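Local structure of phosphoserine aminotransferase SerC (Cytophaga hutchinsonii ATCC 33406, 3FFR) at residues A[92-97]-A[140-145]; A[136-141]-A[169-174]. The protein probably catalyses the PLP-dependent exchange of an amino group between phosphoserine and 2-oxoglutarate, as a class-V aminotransferase of serine biosynthesis. All coordinates share one frame; numbering follows the deposited sequence. Where two conformers were deposited one is given.

In the fold
Both contacts sit at the carboxy-terminal ends of the parallel strands 85-90, 133-137 and 163-167 of the large mixed sheet, where the cofactor, carried by the modified lysine at position 191, is bound. Contact 1 ties the start of helix 93-104 to the turn 140-145; contact 2 ties 136-141 to the loop 169-174. Their centres lie about 10 Å apart and they share Glu140 and Thr141, whose side chains serve different neighbours: Glu140 turns to the helix, Thr141 to Ser170 and the cofactor O3. Ser95 CB also packs 3.5 Å from Thr137 OG1. The bound serine meets contact 1 at Phe94, and the side chain of Thr141 is about 6 Å from it.

Contact 1: A[92-97]-A[140-145]; sequences GSFSKR and ETSSGV. With SER (serine), chain B.
Gly92, the N-cap residue, lays its CA 3.5 Å from Glu140 CD; a CB here would hit Glu140 CG and Ser142 OG. Ser93 N donates to Ser142 OG (3.0 Å), and that hydroxyl passes its proton to Glu140 OE2 (2.6 Å) from above the carboxylate plane. Phe94 N reaches Glu140 OE2 from the same face, syn but somewhat out of plane, at 3.1 Å. The Phe94 ring, which lines the bound serine's pocket and meets Tyr329, turns an edge to OE2, lies 18° from the carboxylate plane and brings CZ 3.6 Å from the serine CA. Ser95 N meets the syn lone pair of Glu140 OE1 at 2.8 Å, and Ser95 OG its anti side, tilted well out of plane, at 2.7 Å. Glu140 CG is anti to its backbone N (chi1 175°) and the chain bends at chi2 (55°), bringing the carboxylate to the helix start, whose dipole would favour a negative charge. An alanine at Glu140 would probably leave both N-H groups and the Ser95 and Ser142 hydroxyls without this acceptor. Trp74 of helix 70-81 touches Phe94; turn 140-145 joins antiparallel strands 139-140 and 145-146.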
ATOM      1  N   GLY A  92       3.932  25.231  -0.495  1.00 27.71           N
ATOM      2  CA  GLY A  92       3.779  24.606   0.820  1.00 26.79           C
ATOM      3  C   GLY A  92       4.492  23.282   0.902  1.00 27.25           C
ATOM      4  O   GLY A  92       5.207  22.865  -0.022  1.00 27.72           O
ATOM      5  N   SER A  93       4.272  22.618   2.021  1.00 27.34           N
ATOM      6  CA  SER A  93       5.021  21.400   2.330  1.00 27.96           C
ATOM      7  C   SER A  93       4.844  20.230   1.379  1.00 28.06           C
ATOM      8  O   SER A  93       5.819  19.502   1.070  1.00 27.73           O
ATOM      9  CB  SER A  93       4.734  20.946   3.747  1.00 30.02           C
ATOM     10  OG  SER A  93       5.048  21.982   4.659  1.00 33.27           O
ATOM     11  N   PHE A  94       3.614  20.040   0.914  1.00 28.07           N
ATOM     12  CA  PHE A  94       3.340  18.906   0.003  1.00 27.10           C
ATOM     13  C   PHE A  94       3.872  19.181  -1.401  1.00 27.15           C
ATOM     14  O   PHE A  94       4.596  18.355  -1.968  1.00 28.07           O
ATOM     15  CB  PHE A  94       1.869  18.538   0.025  1.00 26.51           C
ATOM     16  CG  PHE A  94       1.469  17.983   1.349  1.00 28.28           C
ATOM     17  CD1 PHE A  94       1.725  16.664   1.648  1.00 32.96           C
ATOM     18  CD2 PHE A  94       0.958  18.798   2.327  1.00 27.70           C
ATOM     19  CE1 PHE A  94       1.391  16.149   2.894  1.00 36.89           C
ATOM     20  CE2 PHE A  94       0.646  18.317   3.580  1.00 31.15           C
ATOM     21  CZ  PHE A  94       0.843  16.988   3.872  1.00 34.66           C
ATOM     22  N   SER A  95       3.564  20.359  -1.925  1.00 27.12           N
ATOM     23  CA  SER A  95       4.049  20.742  -3.264  1.00 25.78           C
ATOM     24  C   SER A  95       5.585  20.808  -3.278  1.00 27.02           C
ATOM     25  O   SER A  95       6.229  20.421  -4.255  1.00 26.97           O
ATOM     26  CB  SER A  95       3.390  22.028  -3.775  1.00 26.32           C
ATOM     27  OG  SER A  95       3.515  23.088  -2.852  1.00 26.91           O
ATOM     28  N   LYS A  96       6.161  21.220  -2.153  1.00 27.52           N
ATOM     29  CA  LYS A  96       7.632  21.260  -2.022  1.00 27.69           C
ATOM     30  C   LYS A  96       8.266  19.857  -2.065  1.00 27.19           C
ATOM     31  O   LYS A  96       9.282  19.614  -2.727  1.00 26.03           O
ATOM     32  CB  LYS A  96       8.045  21.955  -0.737  1.00 27.63           C
ATOM     33  CG  LYS A  96       9.551  21.973  -0.440  1.00 30.99           C
ATOM     34  CD  LYS A  96       9.771  22.756   0.888  1.00 35.23           C
ATOM     35  CE  LYS A  96      11.198  22.773   1.404  1.00 48.94           C
ATOM     36  NZ  LYS A  96      11.542  21.487   2.116  1.00 59.11           N
ATOM     37  N   ARG A  97       7.639  18.925  -1.365  1.00 26.75           N
ATOM     38  CA  ARG A  97       8.175  17.546  -1.275  0.60 28.19           C
ATOM     39  C   ARG A  97       8.164  16.894  -2.662  1.00 26.22           C
ATOM     40  O   ARG A  97       9.153  16.238  -3.059  1.00 28.43           O
ATOM     41  CB  ARG A  97       7.427  16.692  -0.247  0.60 27.54           C
ATOM     42  CG  ARG A  97       8.166  15.369   0.074  0.60 29.44           C
ATOM     43  CD  ARG A  97       9.404  15.532   0.997  0.60 31.14           C
ATOM     44  NE  ARG A  97      10.180  14.288   1.031  0.60 32.24           N
ATOM     45  CZ  ARG A  97      11.299  14.103   0.327  0.60 32.50           C
ATOM     46  NH1 ARG A  97      11.831  15.112  -0.334  0.60 23.54           N
ATOM     47  NH2 ARG A  97      11.928  12.922   0.350  0.60 31.83           N
ATOM     48  N   GLU A 140      -3.207  22.771  -1.378  1.00 27.38           N
ATOM     49  CA  GLU A 140      -1.955  22.638  -0.586  1.00 26.04           C
ATOM     50  C   GLU A 140      -2.404  22.564   0.857  1.00 27.59           C
ATOM     51  O   GLU A 140      -2.673  23.567   1.525  1.00 26.91           O
ATOM     52  CB  GLU A 140      -0.983  23.809  -0.846  1.00 27.00           C
ATOM     53  CG  GLU A 140       0.261  23.804   0.025  1.00 27.88           C
ATOM     54  CD  GLU A 140       1.063  22.519  -0.036  1.00 28.13           C
ATOM     55  OE1 GLU A 140       1.627  22.202  -1.110  1.00 28.32           O
ATOM     56  OE2 GLU A 140       1.150  21.892   1.028  1.00 28.23           O
ATOM     57  N   THR A 141      -2.485  21.322   1.301  1.00 25.79           N
ATOM     58  CA  THR A 141      -3.073  20.965   2.585  1.00 25.66           C
ATOM     59  C   THR A 141      -2.353  21.602   3.781  1.00 27.85           C
ATOM     60  O   THR A 141      -2.943  21.842   4.833  1.00 27.91           O
ATOM     61  CB  THR A 141      -3.046  19.429   2.763  1.00 27.73           C
ATOM     62  OG1 THR A 141      -3.351  18.795   1.516  1.00 27.53           O
ATOM     63  CG2 THR A 141      -4.051  18.959   3.841  1.00 27.31           C
ATOM     64  N   SER A 142      -1.072  21.879   3.602  1.00 27.98           N
ATOM     65  CA  SER A 142      -0.291  22.466   4.695  1.00 26.87           C
ATOM     66  C   SER A 142      -0.704  23.907   5.006  1.00 26.46           C
ATOM     67  O   SER A 142      -0.724  24.315   6.176  1.00 27.74           O
ATOM     68  CB  SER A 142       1.222  22.419   4.421  1.00 26.97           C
ATOM     69  OG  SER A 142       1.586  23.150   3.261  1.00 26.92           O
ATOM     70  N   SER A 143      -1.093  24.644   3.968  1.00 26.20           N
ATOM     71  CA  SER A 143      -1.360  26.078   4.104  1.00 27.35           C
ATOM     72  C   SER A 143      -2.803  26.491   3.913  1.00 28.24           C
ATOM     73  O   SER A 143      -3.179  27.609   4.239  1.00 28.55           O
ATOM     74  CB  SER A 143      -0.509  26.833   3.100  1.00 27.45           C
ATOM     75  OG  SER A 143      -0.948  26.559   1.786  1.00 25.56           O
ATOM     76  N   GLY A 144      -3.593  25.591   3.347  1.00 28.04           N
ATOM     77  CA  GLY A 144      -4.998  25.865   3.059  1.00 26.83           C
ATOM     78  C   GLY A 144      -5.257  26.703   1.806  1.00 28.09           C
ATOM     79  O   GLY A 144      -6.319  27.326   1.657  1.00 27.88           O
ATOM     80  N   VAL A 145      -4.276  26.727   0.912  1.00 27.02           N
ATOM     81  CA  VAL A 145      -4.393  27.439  -0.356  1.00 27.10           C
ATOM     82  C   VAL A 145      -4.741  26.505  -1.506  1.00 29.41           C
ATOM     83  O   VAL A 145      -4.135  25.447  -1.692  1.00 27.55           O
ATOM     84  CB  VAL A 145      -3.093  28.199  -0.727  1.00 26.26           C
ATOM     85  CG1 VAL A 145      -3.215  28.900  -2.157  1.00 26.06           C
ATOM     86  CG2 VAL A 145      -2.724  29.267   0.376  1.00 26.14           C
TER
HETATM   87  N   SER B 362       2.088  12.828   5.894  0.75 31.52           N
HETATM   88  CA  SER B 362       1.791  14.264   6.062  0.75 39.35           C
HETATM   89  C   SER B 362       2.869  14.826   6.925  0.75 40.76           C
HETATM   90  O   SER B 362       3.864  15.231   6.328  0.75 46.00           O
HETATM   91  CB  SER B 362       0.375  14.551   6.614  0.75 39.90           C
HETATM   92  OG  SER B 362      -0.683  14.018   5.763  0.75 40.73           O
HETATM   93  OXT SER B 362       2.818  14.859   8.151  0.75 40.10           O

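Contact 2: A[136-141]-A[169-174]; sequences LTHNET and VSSLPY
Ser170 OG is gripped by two side chains of 136-141: it donates to Thr141 OG1 at 2.6 Å and accepts from Asn139 ND2 at 2.8 Å. The hydrogen bond from Asn139 ND2 is nearly straight (172°), and the hydroxyl lies in the amide plane, so one N-H of Asn139 aims squarely at it. Asn139 has further partners: its OD1 bonds Ser299 and Ser146, and ND2 also bonds Thr302, which together fix how the amide is turned. Next along the loop, Ser171 OG meets His138 ND1 at 2.7 Å, at the ring edge near its plane; either atom could be the donor. With His138 CG anti to its backbone N (chi1 171°), the imidazole is directed toward the 169-174 loop, and Ser171 CB packs 3.7 Å from Asn139 CB. A water joins the two backbones, bonded to Asn139 O (2.8 Å) and to Ser170 N (3.1 Å). The contact is a buried polar seam between the end of strand 133-137 with the residues after it and the loop after the neighbouring parallel strand 163-167. Thr141 OG1 also bonds the cofactor O3; Ser170, donating to OG1, backs Thr141, and Asn139 in turn holds Ser170, a relay that probably sets the threonine hydroxyl's position.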
ATOM      1  N   LEU A 136       0.965  20.707 -10.598  1.00 26.18           N
ATOM      2  CA  LEU A 136       0.130  21.664  -9.924  1.00 26.87           C
ATOM      3  C   LEU A 136      -0.498  21.019  -8.718  1.00 25.78           C
ATOM      4  O   LEU A 136      -0.779  19.832  -8.731  1.00 27.32           O
ATOM      5  CB  LEU A 136      -0.985  22.130 -10.873  1.00 26.72           C
ATOM      6  CG  LEU A 136      -0.497  22.729 -12.204  1.00 26.17           C
ATOM      7  CD1 LEU A 136      -1.686  23.097 -13.134  1.00 27.94           C
ATOM      8  CD2 LEU A 136       0.454  23.914 -11.961  1.00 27.07           C
ATOM      9  N   THR A 137      -0.728  21.822  -7.693  1.00 26.33           N
ATOM     10  CA  THR A 137      -1.379  21.302  -6.480  1.00 26.48           C
ATOM     11  C   THR A 137      -2.689  22.028  -6.293  1.00 28.01           C
ATOM     12  O   THR A 137      -2.711  23.237  -5.978  1.00 27.89           O
ATOM     13  CB  THR A 137      -0.464  21.447  -5.287  1.00 28.66           C
ATOM     14  OG1 THR A 137       0.702  20.616  -5.481  1.00 28.85           O
ATOM     15  CG2 THR A 137      -1.171  21.046  -4.002  1.00 27.13           C
ATOM     16  N   HIS A 138      -3.788  21.311  -6.500  1.00 26.67           N
ATOM     17  CA  HIS A 138      -5.106  21.967  -6.394  1.00 25.25           C
ATOM     18  C   HIS A 138      -5.370  22.450  -4.979  1.00 26.39           C
ATOM     19  O   HIS A 138      -5.976  23.509  -4.746  1.00 27.83           O
ATOM     20  CB  HIS A 138      -6.271  21.069  -6.855  1.00 26.11           C
ATOM     21  CG  HIS A 138      -7.590  21.668  -6.534  1.00 25.82           C
ATOM     22  ND1 HIS A 138      -8.282  21.361  -5.367  1.00 27.62           N
ATOM     23  CD2 HIS A 138      -8.247  22.701  -7.104  1.00 27.91           C
ATOM     24  CE1 HIS A 138      -9.347  22.135  -5.294  1.00 30.47           C
ATOM     25  NE2 HIS A 138      -9.341  22.968  -6.329  1.00 27.43           N
ATOM     26  N   ASN A 139      -4.920  21.662  -4.014  1.00 25.81           N
ATOM     27  CA  ASN A 139      -5.150  21.960  -2.591  1.00 24.83           C
ATOM     28  C   ASN A 139      -3.911  21.701  -1.741  1.00 28.02           C
ATOM     29  O   ASN A 139      -3.539  20.537  -1.505  1.00 26.74           O
ATOM     30  CB  ASN A 139      -6.364  21.186  -2.067  1.00 27.55           C
ATOM     31  CG  ASN A 139      -6.995  21.850  -0.840  1.00 29.55           C
ATOM     32  OD1 ASN A 139      -7.508  22.997  -0.925  1.00 28.43           O
ATOM     33  ND2 ASN A 139      -6.953  21.174   0.294  1.00 26.48           N
ATOM     34  N   GLU A 140      -3.207  22.771  -1.378  1.00 27.38           N
ATOM     35  CA  GLU A 140      -1.955  22.638  -0.586  1.00 26.04           C
ATOM     36  C   GLU A 140      -2.404  22.564   0.857  1.00 27.59           C
ATOM     37  O   GLU A 140      -2.673  23.567   1.525  1.00 26.91           O
ATOM     38  CB  GLU A 140      -0.983  23.809  -0.846  1.00 27.00           C
ATOM     39  CG  GLU A 140       0.261  23.804   0.025  1.00 27.88           C
ATOM     40  CD  GLU A 140       1.063  22.519  -0.036  1.00 28.13           C
ATOM     41  OE1 GLU A 140       1.627  22.202  -1.110  1.00 28.32           O
ATOM     42  OE2 GLU A 140       1.150  21.892   1.028  1.00 28.23           O
ATOM     43  N   THR A 141      -2.485  21.322   1.301  1.00 25.79           N
ATOM     44  CA  THR A 141      -3.073  20.965   2.585  1.00 25.66           C
ATOM     45  C   THR A 141      -2.353  21.602   3.781  1.00 27.85           C
ATOM     46  O   THR A 141      -2.943  21.842   4.833  1.00 27.91           O
ATOM     47  CB  THR A 141      -3.046  19.429   2.763  1.00 27.73           C
ATOM     48  OG1 THR A 141      -3.351  18.795   1.516  1.00 27.53           O
ATOM     49  CG2 THR A 141      -4.051  18.959   3.841  1.00 27.31           C
ATOM     50  N   VAL A 169      -5.327  15.532  -3.797  1.00 26.48           N
ATOM     51  CA  VAL A 169      -5.317  14.607  -2.692  1.00 26.56           C
ATOM     52  C   VAL A 169      -6.261  15.017  -1.578  1.00 28.11           C
ATOM     53  O   VAL A 169      -7.035  14.211  -1.080  1.00 26.70           O
ATOM     54  CB  VAL A 169      -3.872  14.383  -2.139  1.00 26.19           C
ATOM     55  CG1 VAL A 169      -3.882  13.626  -0.798  1.00 28.38           C
ATOM     56  CG2 VAL A 169      -2.977  13.666  -3.193  1.00 25.99           C
ATOM     57  N   SER A 170      -6.248  16.298  -1.248  1.00 26.45           N
ATOM     58  CA  SER A 170      -7.061  16.787  -0.122  1.00 26.93           C
ATOM     59  C   SER A 170      -8.279  17.568  -0.565  1.00 26.02           C
ATOM     60  O   SER A 170      -8.873  18.342   0.210  1.00 27.83           O
ATOM     61  CB  SER A 170      -6.208  17.576   0.869  1.00 28.95           C
ATOM     62  OG  SER A 170      -5.590  18.685   0.222  1.00 27.31           O
ATOM     63  N   SER A 171      -8.688  17.361  -1.814  1.00 26.94           N
ATOM     64  CA  SER A 171      -9.872  18.070  -2.331  1.00 26.28           C
ATOM     65  C   SER A 171     -10.857  17.262  -3.182  1.00 26.33           C
ATOM     66  O   SER A 171     -12.059  17.484  -3.092  1.00 27.23           O
ATOM     67  CB  SER A 171      -9.443  19.314  -3.100  1.00 26.61           C
ATOM     68  OG  SER A 171      -8.583  18.978  -4.165  1.00 26.24           O
ATOM     69  N   LEU A 172     -10.374  16.388  -4.071  1.00 25.45           N
ATOM     70  CA  LEU A 172     -11.277  15.598  -4.924  0.50 26.46           C
ATOM     71  C   LEU A 172     -12.247  14.873  -3.982  1.00 27.78           C
ATOM     72  O   LEU A 172     -11.816  14.294  -2.984  1.00 29.30           O
ATOM     73  CB  LEU A 172     -10.467  14.627  -5.810  0.50 26.38           C
ATOM     74  CG  LEU A 172     -11.119  14.018  -7.047  0.50 26.45           C
ATOM     75  CD1 LEU A 172     -11.438  15.098  -8.071  0.50 27.32           C
ATOM     76  CD2 LEU A 172     -10.208  12.946  -7.674  0.50 22.05           C
ATOM     77  N   PRO A 173     -13.556  14.830  -4.324  1.00 27.37           N
ATOM     78  CA  PRO A 173     -14.212  15.281  -5.540  1.00 27.77           C
ATOM     79  C   PRO A 173     -14.785  16.688  -5.633  1.00 26.63           C
ATOM     80  O   PRO A 173     -15.688  16.921  -6.438  1.00 28.62           O
ATOM     81  CB  PRO A 173     -15.358  14.272  -5.653  1.00 28.90           C
ATOM     82  CG  PRO A 173     -15.780  14.024  -4.208  1.00 27.89           C
ATOM     83  CD  PRO A 173     -14.490  14.121  -3.421  1.00 29.12           C
ATOM     84  N   TYR A 174     -14.268  17.623  -4.840  1.00 27.16           N
ATOM     85  CA  TYR A 174     -14.736  19.025  -4.880  1.00 27.07           C
ATOM     86  C   TYR A 174     -14.456  19.734  -6.235  1.00 27.22           C
ATOM     87  O   TYR A 174     -15.382  20.211  -6.902  1.00 29.19           O
ATOM     88  CB  TYR A 174     -14.243  19.837  -3.697  1.00 27.95           C
ATOM     89  CG  TYR A 174     -14.810  21.217  -3.793  1.00 27.47           C
ATOM     90  CD1 TYR A 174     -16.172  21.443  -3.575  1.00 26.04           C
ATOM     91  CD2 TYR A 174     -14.004  22.297  -4.162  1.00 31.27           C
ATOM     92  CE1 TYR A 174     -16.713  22.742  -3.721  1.00 28.55           C
ATOM     93  CE2 TYR A 174     -14.526  23.572  -4.304  1.00 33.02           C
ATOM     94  CZ  TYR A 174     -15.872  23.804  -4.088  1.00 30.59           C
ATOM     95  OH  TYR A 174     -16.357  25.110  -4.238  1.00 31.80           O
TER
HETATM   96  O   HOH W   1      -4.498  18.323  -2.842  1.00 24.64           O